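PDB 3JUR: Exo-poly-alpha-D-galacturonosidase from Thermotoga maritima, which probably hydrolyses the polygalacturonate of pectin from the chain end, as a hyperthermoactive exopolygalacturonase of glycosyl hydrolase family 28. Local coordinates for residues I74-K77 with E81-V84; I88-D93 with P115-L120; V125-S130 with S191-Y196; V206-I209 with C215-P218. All coordinates share one frame; numbering follows the deposited sequence.

Contact 1 of 4, residues I74-K77 with E81-V84; sequences IHLK and ELHV
Leu82 sends its CG anti to the backbone N (chi1 -178°), whereas in Leu76 the CG stands beside the backbone N and anti to the carbonyl carbon (chi1 -63°), and the two side chains cross at about a right angle. CD2 of Leu76 comes against the base of Leu82, 4.1 Å from its CB. The branched end of Leu82 also faces Ile74, whose extended CG1-CD1 arm (chi2 163°) carries CD1 to 4.5 Å from CD2 of Leu82, a looser approach. Leu76 thus meets Leu82 most closely at CB, while Ile74 approaches its CD2; all three side chains are buried and the contact is apolar. The two segments are successive sides of one coil of the parallel beta-helix, with three residues between them, and Ile74, Leu76 and Leu82 project from those sides into the interior of the coil. Their backbones hydrogen-bond to other coils: Ile74 and Leu76 to the strand at 117-120, and Glu81 to the strand at 60-64. Helix 44-57 covers part of this cluster, Phe47 touching both Ile74 and Leu82. On the outer surface Glu81 and His83 both hydrogen-bond to Thr128 OG1, while Lys77 forms a salt bridge with Glu52 of that helix.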
loop_
_atom_site.group_PDB
_atom_site.type_symbol
_atom_site.label_atom_id
_atom_site.label_comp_id
_atom_site.label_asym_id
_atom_site.label_seq_id
_atom_site.Cartn_x
_atom_site.Cartn_y
_atom_site.Cartn_z
ATOM N N ILE D 74 31.590 2.786 -46.961
ATOM C CA ILE D 74 31.471 1.497 -47.646
ATOM C C ILE D 74 30.093 1.409 -48.277
ATOM O O ILE D 74 29.078 1.593 -47.593
ATOM C CB ILE D 74 31.668 0.310 -46.659
ATOM C CG1 ILE D 74 33.112 0.269 -46.141
ATOM C CG2 ILE D 74 31.275 -1.021 -47.303
ATOM C CD1 ILE D 74 33.289 -0.568 -44.885
ATOM N N HIS D 75 30.061 1.143 -49.579
ATOM C CA HIS D 75 28.802 0.983 -50.302
ATOM C C HIS D 75 28.525 -0.483 -50.609
ATOM O O HIS D 75 29.217 -1.105 -51.413
ATOM C CB HIS D 75 28.789 1.841 -51.575
ATOM C CG HIS D 75 28.584 3.302 -51.310
ATOM N ND1 HIS D 75 28.441 4.229 -52.319
ATOM C CD2 HIS D 75 28.484 3.991 -50.147
ATOM C CE1 HIS D 75 28.278 5.430 -51.791
ATOM N NE2 HIS D 75 28.300 5.312 -50.474
ATOM N N LEU D 76 27.523 -1.036 -49.931
ATOM C CA LEU D 76 27.127 -2.421 -50.137
ATOM C C LEU D 76 26.282 -2.555 -51.402
ATOM O O LEU D 76 25.747 -1.572 -51.911
ATOM C CB LEU D 76 26.374 -2.953 -48.912
ATOM C CG LEU D 76 27.166 -3.003 -47.601
ATOM C CD1 LEU D 76 26.245 -3.168 -46.397
ATOM C CD2 LEU D 76 28.233 -4.097 -47.622
ATOM N N LYS D 77 26.200 -3.772 -51.927
ATOM C CA LYS D 77 25.305 -4.079 -53.037
ATOM C C LYS D 77 24.455 -5.274 -52.627
ATOM O O LYS D 77 24.701 -5.872 -51.578
ATOM C CB LYS D 77 26.095 -4.353 -54.323
ATOM C CG LYS D 77 26.933 -3.165 -54.800
ATOM C CD LYS D 77 27.652 -3.445 -56.101
ATOM C CE LYS D 77 28.619 -2.316 -56.432
ATOM N NZ LYS D 77 29.067 -2.372 -57.848
ATOM N N GLU D 81 27.205 -9.963 -47.775
ATOM C CA GLU D 81 27.382 -10.005 -46.328
ATOM C C GLU D 81 28.752 -9.439 -45.964
ATOM O O GLU D 81 29.784 -9.949 -46.410
ATOM C CB GLU D 81 27.241 -11.437 -45.804
ATOM C CG GLU D 81 27.410 -11.590 -44.283
ATOM C CD GLU D 81 27.447 -13.048 -43.841
ATOM O OE1 GLU D 81 26.634 -13.849 -44.353
ATOM O OE2 GLU D 81 28.283 -13.399 -42.981
ATOM N N LEU D 82 28.755 -8.370 -45.175
ATOM C CA LEU D 82 29.990 -7.807 -44.655
ATOM C C LEU D 82 30.302 -8.456 -43.301
ATOM O O LEU D 82 29.671 -8.138 -42.293
ATOM C CB LEU D 82 29.863 -6.284 -44.540
ATOM C CG LEU D 82 31.050 -5.448 -44.048
ATOM C CD1 LEU D 82 32.254 -5.505 -45.004
ATOM C CD2 LEU D 82 30.609 -4.002 -43.810
ATOM N N HIS D 83 31.269 -9.373 -43.295
ATOM C CA HIS D 83 31.609 -10.146 -42.098
ATOM C C HIS D 83 32.815 -9.535 -41.382
ATOM O O HIS D 83 33.953 -9.631 -41.852
ATOM C CB HIS D 83 31.838 -11.619 -42.461
ATOM C CG HIS D 83 32.075 -12.511 -41.280
ATOM N ND1 HIS D 83 31.096 -12.796 -40.349
ATOM C CD2 HIS D 83 33.176 -13.195 -40.887
ATOM C CE1 HIS D 83 31.588 -13.606 -39.429
ATOM N NE2 HIS D 83 32.848 -13.863 -39.730
ATOM N N VAL D 84 32.543 -8.893 -40.245
ATOM C CA VAL D 84 33.538 -8.100 -39.528
ATOM C C VAL D 84 34.087 -8.827 -38.298
ATOM O O VAL D 84 33.370 -9.013 -37.294
ATOM C CB VAL D 84 32.969 -6.713 -39.106
ATOM C CG1 VAL D 84 34.100 -5.781 -38.683
ATOM C CG2 VAL D 84 32.174 -6.083 -40.239
#

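Contact 2 of 4, residues I88-D93 with P115-L120; sequences IKFIPD and PLVYAL
Inside the parallel beta-helix, where one coil ends and the next begins, Phe90 lays its ring against Leu116 and Val117. The side chain leaves strand 87-90 with CG anti to the carbonyl carbon (chi1 -68°), and chi2 of 89° turns the ring so that one face lies under Leu116. CB of Leu116 sits almost exactly over the middle of this face, 3.8 Å from the centroid of the Phe90 ring and 10° off its normal, a CH-pi contact. CD1 of the same leucine reaches back over the root of the ring, 3.9 Å from Phe90 CG. At the far end of the phenylalanine, CE2 comes within 3.1 Å of the Leu116 carbonyl O, a close approach between an aromatic carbon and a backbone oxygen that also accepts a probable hydrogen bond from Ile74 N. Val117 adds a methyl obliquely, its CG2 lying 3.5 Å from Phe90 CZ. With an alanine here the ring is gone, and Leu116 CB and Val117 CG2 would probably be left facing a gap in the interior. Tyr97, from the 21-residue excursion between the segments, touches both Phe90 and Leu116. Around them strand 68-75 pairs in parallel with both 87-90 and 117-120, and aliphatic and aromatic side chains stacked inside successive coils are the hallmark of the parallel beta-helix fold of this family.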
loop_
_atom_site.group_PDB
_atom_site.type_symbol
_atom_site.label_atom_id
_atom_site.label_comp_id
_atom_site.label_asym_id
_atom_site.label_seq_id
_atom_site.Cartn_x
_atom_site.Cartn_y
_atom_site.Cartn_z
ATOM N N ILE D 88 36.555 -2.005 -38.400
ATOM C CA ILE D 88 36.481 -1.080 -39.526
ATOM C C ILE D 88 36.442 0.326 -38.938
ATOM O O ILE D 88 35.472 0.698 -38.266
ATOM C CB ILE D 88 35.245 -1.329 -40.437
ATOM C CG1 ILE D 88 35.293 -2.736 -41.047
ATOM C CG2 ILE D 88 35.189 -0.281 -41.539
ATOM C CD1 ILE D 88 34.036 -3.144 -41.806
ATOM N N LYS D 89 37.512 1.088 -39.161
ATOM C CA LYS D 89 37.617 2.439 -38.616
ATOM C C LYS D 89 37.496 3.455 -39.739
ATOM O O LYS D 89 38.352 3.522 -40.631
ATOM C CB LYS D 89 38.931 2.633 -37.846
ATOM C CG LYS D 89 39.059 4.006 -37.190
ATOM C CD LYS D 89 40.350 4.155 -36.383
ATOM C CE LYS D 89 40.415 5.513 -35.688
ATOM N NZ LYS D 89 39.223 5.723 -34.814
ATOM N N PHE D 90 36.435 4.254 -39.684
ATOM C CA PHE D 90 36.131 5.192 -40.753
ATOM C C PHE D 90 36.929 6.476 -40.641
ATOM O O PHE D 90 37.029 7.054 -39.562
ATOM C CB PHE D 90 34.629 5.461 -40.816
ATOM C CG PHE D 90 33.844 4.268 -41.254
ATOM C CD1 PHE D 90 33.375 3.346 -40.319
ATOM C CD2 PHE D 90 33.607 4.037 -42.603
ATOM C CE1 PHE D 90 32.664 2.229 -40.722
ATOM C CE2 PHE D 90 32.896 2.921 -43.015
ATOM C CZ PHE D 90 32.425 2.018 -42.078
ATOM N N ILE D 91 37.514 6.898 -41.760
ATOM C CA ILE D 91 38.293 8.136 -41.806
ATOM C C ILE D 91 37.344 9.345 -41.789
ATOM O O ILE D 91 36.533 9.513 -42.701
ATOM C CB ILE D 91 39.262 8.175 -43.018
ATOM C CG1 ILE D 91 40.178 6.939 -43.011
ATOM C CG2 ILE D 91 40.098 9.458 -42.994
ATOM C CD1 ILE D 91 40.848 6.629 -44.349
ATOM N N PRO D 92 37.439 10.181 -40.734
ATOM C CA PRO D 92 36.497 11.275 -40.518
ATOM C C PRO D 92 36.829 12.549 -41.319
ATOM O O PRO D 92 36.906 13.640 -40.743
ATOM C CB PRO D 92 36.628 11.530 -39.017
ATOM C CG PRO D 92 38.076 11.234 -38.734
ATOM C CD PRO D 92 38.462 10.120 -39.670
ATOM N N ASP D 93 37.032 12.402 -42.628
ATOM C CA ASP D 93 37.166 13.545 -43.538
ATOM C C ASP D 93 35.921 13.616 -44.425
ATOM O O ASP D 93 35.722 12.743 -45.273
ATOM C CB ASP D 93 38.430 13.415 -44.394
ATOM C CG ASP D 93 38.723 14.668 -45.221
ATOM O OD1 ASP D 93 39.902 14.882 -45.555
ATOM O OD2 ASP D 93 37.795 15.444 -45.543
ATOM N N PRO D 115 26.211 8.055 -45.790
ATOM C CA PRO D 115 26.364 7.310 -44.536
ATOM C C PRO D 115 27.636 6.455 -44.603
ATOM O O PRO D 115 28.095 6.127 -45.703
ATOM C CB PRO D 115 25.122 6.424 -44.506
ATOM C CG PRO D 115 24.112 7.197 -45.256
ATOM C CD PRO D 115 24.874 7.857 -46.376
ATOM N N LEU D 116 28.196 6.106 -43.444
ATOM C CA LEU D 116 29.476 5.393 -43.391
ATOM C C LEU D 116 29.371 3.981 -43.985
ATOM O O LEU D 116 30.284 3.516 -44.660
ATOM C CB LEU D 116 30.060 5.372 -41.966
ATOM C CG LEU D 116 29.949 6.589 -41.025
ATOM C CD1 LEU D 116 30.908 6.435 -39.851
ATOM C CD2 LEU D 116 30.148 7.942 -41.685
ATOM N N VAL D 117 28.255 3.307 -43.725
ATOM C CA VAL D 117 27.929 2.055 -44.412
ATOM C C VAL D 117 26.570 2.277 -45.075
ATOM O O VAL D 117 25.600 2.631 -44.409
ATOM C CB VAL D 117 27.878 0.844 -43.438
ATOM C CG1 VAL D 117 27.654 -0.448 -44.206
ATOM C CG2 VAL D 117 29.158 0.746 -42.627
ATOM N N TYR D 118 26.512 2.088 -46.387
ATOM C CA TYR D 118 25.356 2.517 -47.175
ATOM C C TYR D 118 24.901 1.471 -48.184
ATOM O O TYR D 118 25.711 0.926 -48.952
ATOM C CB TYR D 118 25.693 3.840 -47.884
ATOM C CG TYR D 118 24.581 4.485 -48.710
ATOM C CD1 TYR D 118 23.418 4.973 -48.105
ATOM C CD2 TYR D 118 24.724 4.650 -50.091
ATOM C CE1 TYR D 118 22.414 5.586 -48.856
ATOM C CE2 TYR D 118 23.730 5.260 -50.856
ATOM C CZ TYR D 118 22.577 5.726 -50.230
ATOM O OH TYR D 118 21.595 6.328 -50.984
ATOM N N ALA D 119 23.598 1.202 -48.174
ATOM C CA ALA D 119 22.950 0.410 -49.220
ATOM C C ALA D 119 21.674 1.109 -49.686
ATOM O O ALA D 119 20.853 1.522 -48.866
ATOM C CB ALA D 119 22.639 -0.998 -48.721
ATOM N N LEU D 120 21.516 1.240 -50.999
ATOM C CA LEU D 120 20.331 1.869 -51.577
ATOM C C LEU D 120 19.660 0.920 -52.559
ATOM O O LEU D 120 20.312 0.415 -53.470
ATOM C CB LEU D 120 20.708 3.178 -52.288
ATOM C CG LEU D 120 19.648 3.833 -53.185
ATOM C CD1 LEU D 120 18.480 4.388 -52.366
ATOM C CD2 LEU D 120 20.268 4.921 -54.058
#

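Contact 3 of 4, residues V125-S130 with S191-Y196; sequences VAITGS and SFVQFY
Phe195 and Val193, on one side of the interior, take the side chains of Val125 and Ile127 from the other. The aromatic contacts are two. CG1 of Val125 comes to the edge of the Phe195 ring, in its plane, 3.8 Å from CE1. CD1 of Ile127 approaches the same ring obliquely, 3.8 Å from Phe195 CZ, so that the outer end of the ring is met by two methyls from residues two apart on one strand. The strands responsible belong to neighbouring coils of the parallel beta-helix and to different faces of it: their axes run nearly antiparallel, at 164°, and 10.3 Å apart at the closest, a spacing bridged by side chains. Each strand instead finds its backbone partners in parallel neighbours, 125-128 between 80-84 and 201-204, and 193-196 between 117-120 and 216-219. The aliphatic contact is the meeting of Ile127 and Val193, which slide past each other in opposite directions, with CD1 of Ile127 3.8 Å from CG1 of Val193. An extended arm, chi2 162°, pushes that isoleucine methyl far enough across to reach valine and phenylalanine together. Other coil residues close round the group: Phe195 also touches Ala119, Val201 and Val203, and Val193 touches Leu133.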
loop_
_atom_site.group_PDB
_atom_site.type_symbol
_atom_site.label_atom_id
_atom_site.label_comp_id
_atom_site.label_asym_id
_atom_site.label_seq_id
_atom_site.Cartn_x
_atom_site.Cartn_y
_atom_site.Cartn_z
ATOM N N VAL D 125 21.008 -8.164 -47.808
ATOM C CA VAL D 125 22.246 -7.531 -47.382
ATOM C C VAL D 125 22.434 -7.759 -45.883
ATOM O O VAL D 125 21.487 -7.622 -45.111
ATOM C CB VAL D 125 22.260 -6.021 -47.746
ATOM C CG1 VAL D 125 23.506 -5.341 -47.199
ATOM C CG2 VAL D 125 22.206 -5.834 -49.263
ATOM N N ALA D 126 23.644 -8.137 -45.475
ATOM C CA ALA D 126 23.900 -8.454 -44.069
ATOM C C ALA D 126 25.211 -7.877 -43.552
ATOM O O ALA D 126 26.187 -7.761 -44.295
ATOM C CB ALA D 126 23.862 -9.961 -43.846
ATOM N N ILE D 127 25.211 -7.497 -42.274
ATOM C CA ILE D 127 26.439 -7.159 -41.561
ATOM C C ILE D 127 26.533 -8.080 -40.346
ATOM O O ILE D 127 25.680 -8.034 -39.462
ATOM C CB ILE D 127 26.470 -5.676 -41.140
ATOM C CG1 ILE D 127 26.431 -4.766 -42.378
ATOM C CG2 ILE D 127 27.697 -5.385 -40.272
ATOM C CD1 ILE D 127 26.028 -3.319 -42.076
ATOM N N THR D 128 27.557 -8.928 -40.323
ATOM C CA THR D 128 27.675 -9.983 -39.313
ATOM C C THR D 128 29.077 -9.973 -38.691
ATOM O O THR D 128 29.935 -9.182 -39.096
ATOM C CB THR D 128 27.373 -11.393 -39.910
ATOM O OG1 THR D 128 28.431 -11.788 -40.792
ATOM C CG2 THR D 128 26.057 -11.405 -40.683
ATOM N N GLY D 129 29.304 -10.850 -37.715
ATOM C CA GLY D 129 30.614 -10.987 -37.083
ATOM C C GLY D 129 30.662 -10.330 -35.722
ATOM O O GLY D 129 29.713 -9.678 -35.313
ATOM N N SER D 130 31.775 -10.489 -35.020
ATOM C CA SER D 130 31.895 -9.969 -33.665
ATOM C C SER D 130 32.886 -8.806 -33.566
ATOM O O SER D 130 33.379 -8.495 -32.478
ATOM C CB SER D 130 32.311 -11.089 -32.716
ATOM O OG SER D 130 33.600 -11.558 -33.080
ATOM N N SER D 191 24.105 9.593 -41.252
ATOM C CA SER D 191 23.877 8.412 -40.409
ATOM C C SER D 191 25.109 7.498 -40.468
ATOM O O SER D 191 25.938 7.623 -41.378
ATOM C CB SER D 191 22.639 7.645 -40.876
ATOM O OG SER D 191 21.438 8.365 -40.634
ATOM N N PHE D 192 25.244 6.599 -39.496
ATOM C CA PHE D 192 26.337 5.631 -39.509
ATOM C C PHE D 192 26.020 4.506 -40.511
ATOM O O PHE D 192 26.553 4.493 -41.616
ATOM C CB PHE D 192 26.599 5.077 -38.102
ATOM C CG PHE D 192 27.948 4.416 -37.927
ATOM C CD1 PHE D 192 28.666 4.603 -36.749
ATOM C CD2 PHE D 192 28.497 3.601 -38.920
ATOM C CE1 PHE D 192 29.907 3.995 -36.562
ATOM C CE2 PHE D 192 29.734 2.983 -38.741
ATOM C CZ PHE D 192 30.444 3.185 -37.560
ATOM N N VAL D 193 25.148 3.579 -40.120
ATOM C CA VAL D 193 24.732 2.486 -40.999
ATOM C C VAL D 193 23.328 2.789 -41.530
ATOM O O VAL D 193 22.387 2.954 -40.753
ATOM C CB VAL D 193 24.752 1.110 -40.257
ATOM C CG1 VAL D 193 24.322 -0.026 -41.187
ATOM C CG2 VAL D 193 26.127 0.820 -39.655
ATOM N N GLN D 194 23.192 2.876 -42.851
ATOM C CA GLN D 194 21.903 3.198 -43.456
ATOM C C GLN D 194 21.560 2.256 -44.599
ATOM O O GLN D 194 22.338 2.083 -45.534
ATOM C CB GLN D 194 21.848 4.664 -43.918
ATOM C CG GLN D 194 20.442 5.154 -44.314
ATOM C CD GLN D 194 20.398 6.643 -44.645
ATOM O OE1 GLN D 194 20.812 7.072 -45.724
ATOM N NE2 GLN D 194 19.883 7.436 -43.712
ATOM N N PHE D 195 20.397 1.622 -44.478
ATOM C CA PHE D 195 19.794 0.843 -45.549
ATOM C C PHE D 195 18.614 1.656 -46.056
ATOM O O PHE D 195 17.674 1.933 -45.303
ATOM C CB PHE D 195 19.306 -0.514 -45.023
ATOM C CG PHE D 195 20.390 -1.347 -44.393
ATOM C CD1 PHE D 195 21.191 -2.177 -45.175
ATOM C CD2 PHE D 195 20.614 -1.299 -43.013
ATOM C CE1 PHE D 195 22.207 -2.943 -44.604
ATOM C CE2 PHE D 195 21.627 -2.065 -42.430
ATOM C CZ PHE D 195 22.429 -2.886 -43.233
ATOM N N TYR D 196 18.670 2.051 -47.321
ATOM C CA TYR D 196 17.630 2.896 -47.912
ATOM C C TYR D 196 16.824 2.124 -48.955
ATOM O O TYR D 196 17.368 1.686 -49.977
ATOM C CB TYR D 196 18.245 4.157 -48.526
ATOM C CG TYR D 196 17.384 5.381 -48.350
ATOM C CD1 TYR D 196 17.642 6.298 -47.326
ATOM C CD2 TYR D 196 16.297 5.615 -49.189
ATOM C CE1 TYR D 196 16.841 7.427 -47.151
ATOM C CE2 TYR D 196 15.492 6.737 -49.028
ATOM C CZ TYR D 196 15.767 7.639 -48.011
ATOM O OH TYR D 196 14.959 8.739 -47.852
#

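Contact 4 of 4, residues V206-I209 with C215-P218; sequences VKII and CIHP. Unlike the reference sequence in segment 215-218: Ile216 (reference Val).
Ile208 meets Cys215 and Ile216 inside the parallel beta-helix, where the strand closing one coil, 207-209, leads through six residues into the weakly bonded strand that opens the next, 216-219. Along the first segment, Val206 enters by backbone hydrogen bonding to Glu230, and Lys207 then turns its backbone the other way, to Gly131 and Leu133 of the preceding coil. This places the short strand between parallel neighbours in the coils before and after it, 132-134 and 224-233. Ile208, which follows, carries the contact. Its backbone bonds to Glu230 and Ser232, and its side chain points at the second segment with CG1 anti to the carbonyl carbon (chi1 -62°) and CG2 anti to the backbone N. That torsion splits the two branches between two partners. CG2 lies against the root of Cys215, 4.3 Å from its CB, while the longer arm extends to Ile216. Phe192, from the coil of 207-209, and Ile231, from the coil of 216-219, also touch Ile208, and Ile231 reaches Cys215 as well. Ile209 then turns away from the second segment, towards Val132 and Asp134. Ile216 stands where the reference sequence has valine, a residue without a CD1, and it is the arm beyond CB that does the touching. The two isoleucine side chains cross at about a right angle, with CD1 of Ile208 set against the last bond of Ile216, 3.7 Å from its CG1 and equally 3.7 Å from its CD1.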
loop_
_atom_site.group_PDB
_atom_site.type_symbol
_atom_site.label_atom_id
_atom_site.label_comp_id
_atom_site.label_asym_id
_atom_site.label_seq_id
_atom_site.Cartn_x
_atom_site.Cartn_y
_atom_site.Cartn_z
ATOM N N VAL D 206 28.035 -7.280 -34.343
ATOM C CA VAL D 206 29.003 -6.176 -34.292
ATOM C C VAL D 206 28.793 -5.182 -33.149
ATOM O O VAL D 206 27.679 -5.009 -32.650
ATOM C CB VAL D 206 29.065 -5.409 -35.641
ATOM C CG1 VAL D 206 29.558 -6.325 -36.756
ATOM C CG2 VAL D 206 27.706 -4.796 -35.989
ATOM N N LYS D 207 29.883 -4.549 -32.732
ATOM C CA LYS D 207 29.839 -3.408 -31.831
ATOM C C LYS D 207 29.976 -2.121 -32.646
ATOM O O LYS D 207 30.761 -2.064 -33.602
ATOM C CB LYS D 207 30.965 -3.492 -30.793
ATOM C CG LYS D 207 30.870 -2.435 -29.701
ATOM C CD LYS D 207 32.042 -2.498 -28.745
ATOM C CE LYS D 207 31.832 -1.531 -27.601
ATOM N NZ LYS D 207 32.951 -1.571 -26.623
ATOM N N ILE D 208 29.213 -1.096 -32.271
ATOM C CA ILE D 208 29.255 0.209 -32.949
ATOM C C ILE D 208 29.602 1.331 -31.972
ATOM O O ILE D 208 28.896 1.535 -30.980
ATOM C CB ILE D 208 27.917 0.533 -33.658
ATOM C CG1 ILE D 208 27.628 -0.501 -34.758
ATOM C CG2 ILE D 208 27.938 1.954 -34.247
ATOM C CD1 ILE D 208 26.213 -0.464 -35.270
ATOM N N ILE D 209 30.687 2.049 -32.279
ATOM C CA ILE D 209 31.233 3.136 -31.450
ATOM C C ILE D 209 31.487 4.426 -32.255
ATOM O O ILE D 209 31.602 4.393 -33.495
ATOM C CB ILE D 209 32.564 2.721 -30.734
ATOM C CG1 ILE D 209 33.672 2.388 -31.747
ATOM C CG2 ILE D 209 32.337 1.541 -29.790
ATOM C CD1 ILE D 209 35.007 2.011 -31.107
ATOM N N CYS D 215 22.939 5.688 -35.320
ATOM C CA CYS D 215 23.833 4.540 -35.481
ATOM C C CYS D 215 23.336 3.553 -36.527
ATOM O O CYS D 215 24.038 3.285 -37.502
ATOM C CB CYS D 215 24.124 3.851 -34.145
ATOM S SG CYS D 215 25.027 4.891 -32.955
ATOM N N ILE D 216 22.132 3.023 -36.335
ATOM C CA ILE D 216 21.530 2.117 -37.315
ATOM C C ILE D 216 20.208 2.673 -37.835
ATOM O O ILE D 216 19.228 2.801 -37.083
ATOM C CB ILE D 216 21.355 0.699 -36.758
ATOM C CG1 ILE D 216 22.729 0.130 -36.377
ATOM C CG2 ILE D 216 20.649 -0.187 -37.788
ATOM C CD1 ILE D 216 22.723 -1.331 -36.002
ATOM N N HIS D 217 20.191 2.989 -39.128
ATOM C CA HIS D 217 19.097 3.757 -39.714
ATOM C C HIS D 217 18.504 3.096 -40.963
ATOM O O HIS D 217 18.823 3.493 -42.085
ATOM C CB HIS D 217 19.575 5.196 -39.995
ATOM C CG HIS D 217 18.482 6.154 -40.360
ATOM N ND1 HIS D 217 18.730 7.357 -40.987
ATOM C CD2 HIS D 217 17.139 6.086 -40.196
ATOM C CE1 HIS D 217 17.589 7.988 -41.192
ATOM N NE2 HIS D 217 16.607 7.236 -40.722
ATOM N N PRO D 218 17.643 2.069 -40.772
ATOM C CA PRO D 218 16.927 1.526 -41.922
ATOM C C PRO D 218 15.765 2.437 -42.297
ATOM O O PRO D 218 15.021 2.896 -41.414
ATOM C CB PRO D 218 16.419 0.163 -41.429
ATOM C CG PRO D 218 16.393 0.254 -39.949
ATOM C CD PRO D 218 17.280 1.385 -39.511
#

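All four contacts lie in the interior of successive coils and are tied together by parallel backbone pairing. Contacts 1 and 3, with centres 7 Å apart, share the pairing of Leu82 N with Ala126 O at 2.8 Å, and Leu76 CD1 packs 3.6 Å from Val125 CG1. Contact 2 joins contact 1 also through side chains, Leu76 CD1 lying 3.8 Å from Val117 CG1, and contact 3 through Ala119 O and Tyr196 N at 2.7 Å. Contact 4 continues the series: Val193 O of contact 3 stands 2.7 Å from His217 N. Contacts 2 and 4 do not touch, their nearest atoms being about 7 Å apart.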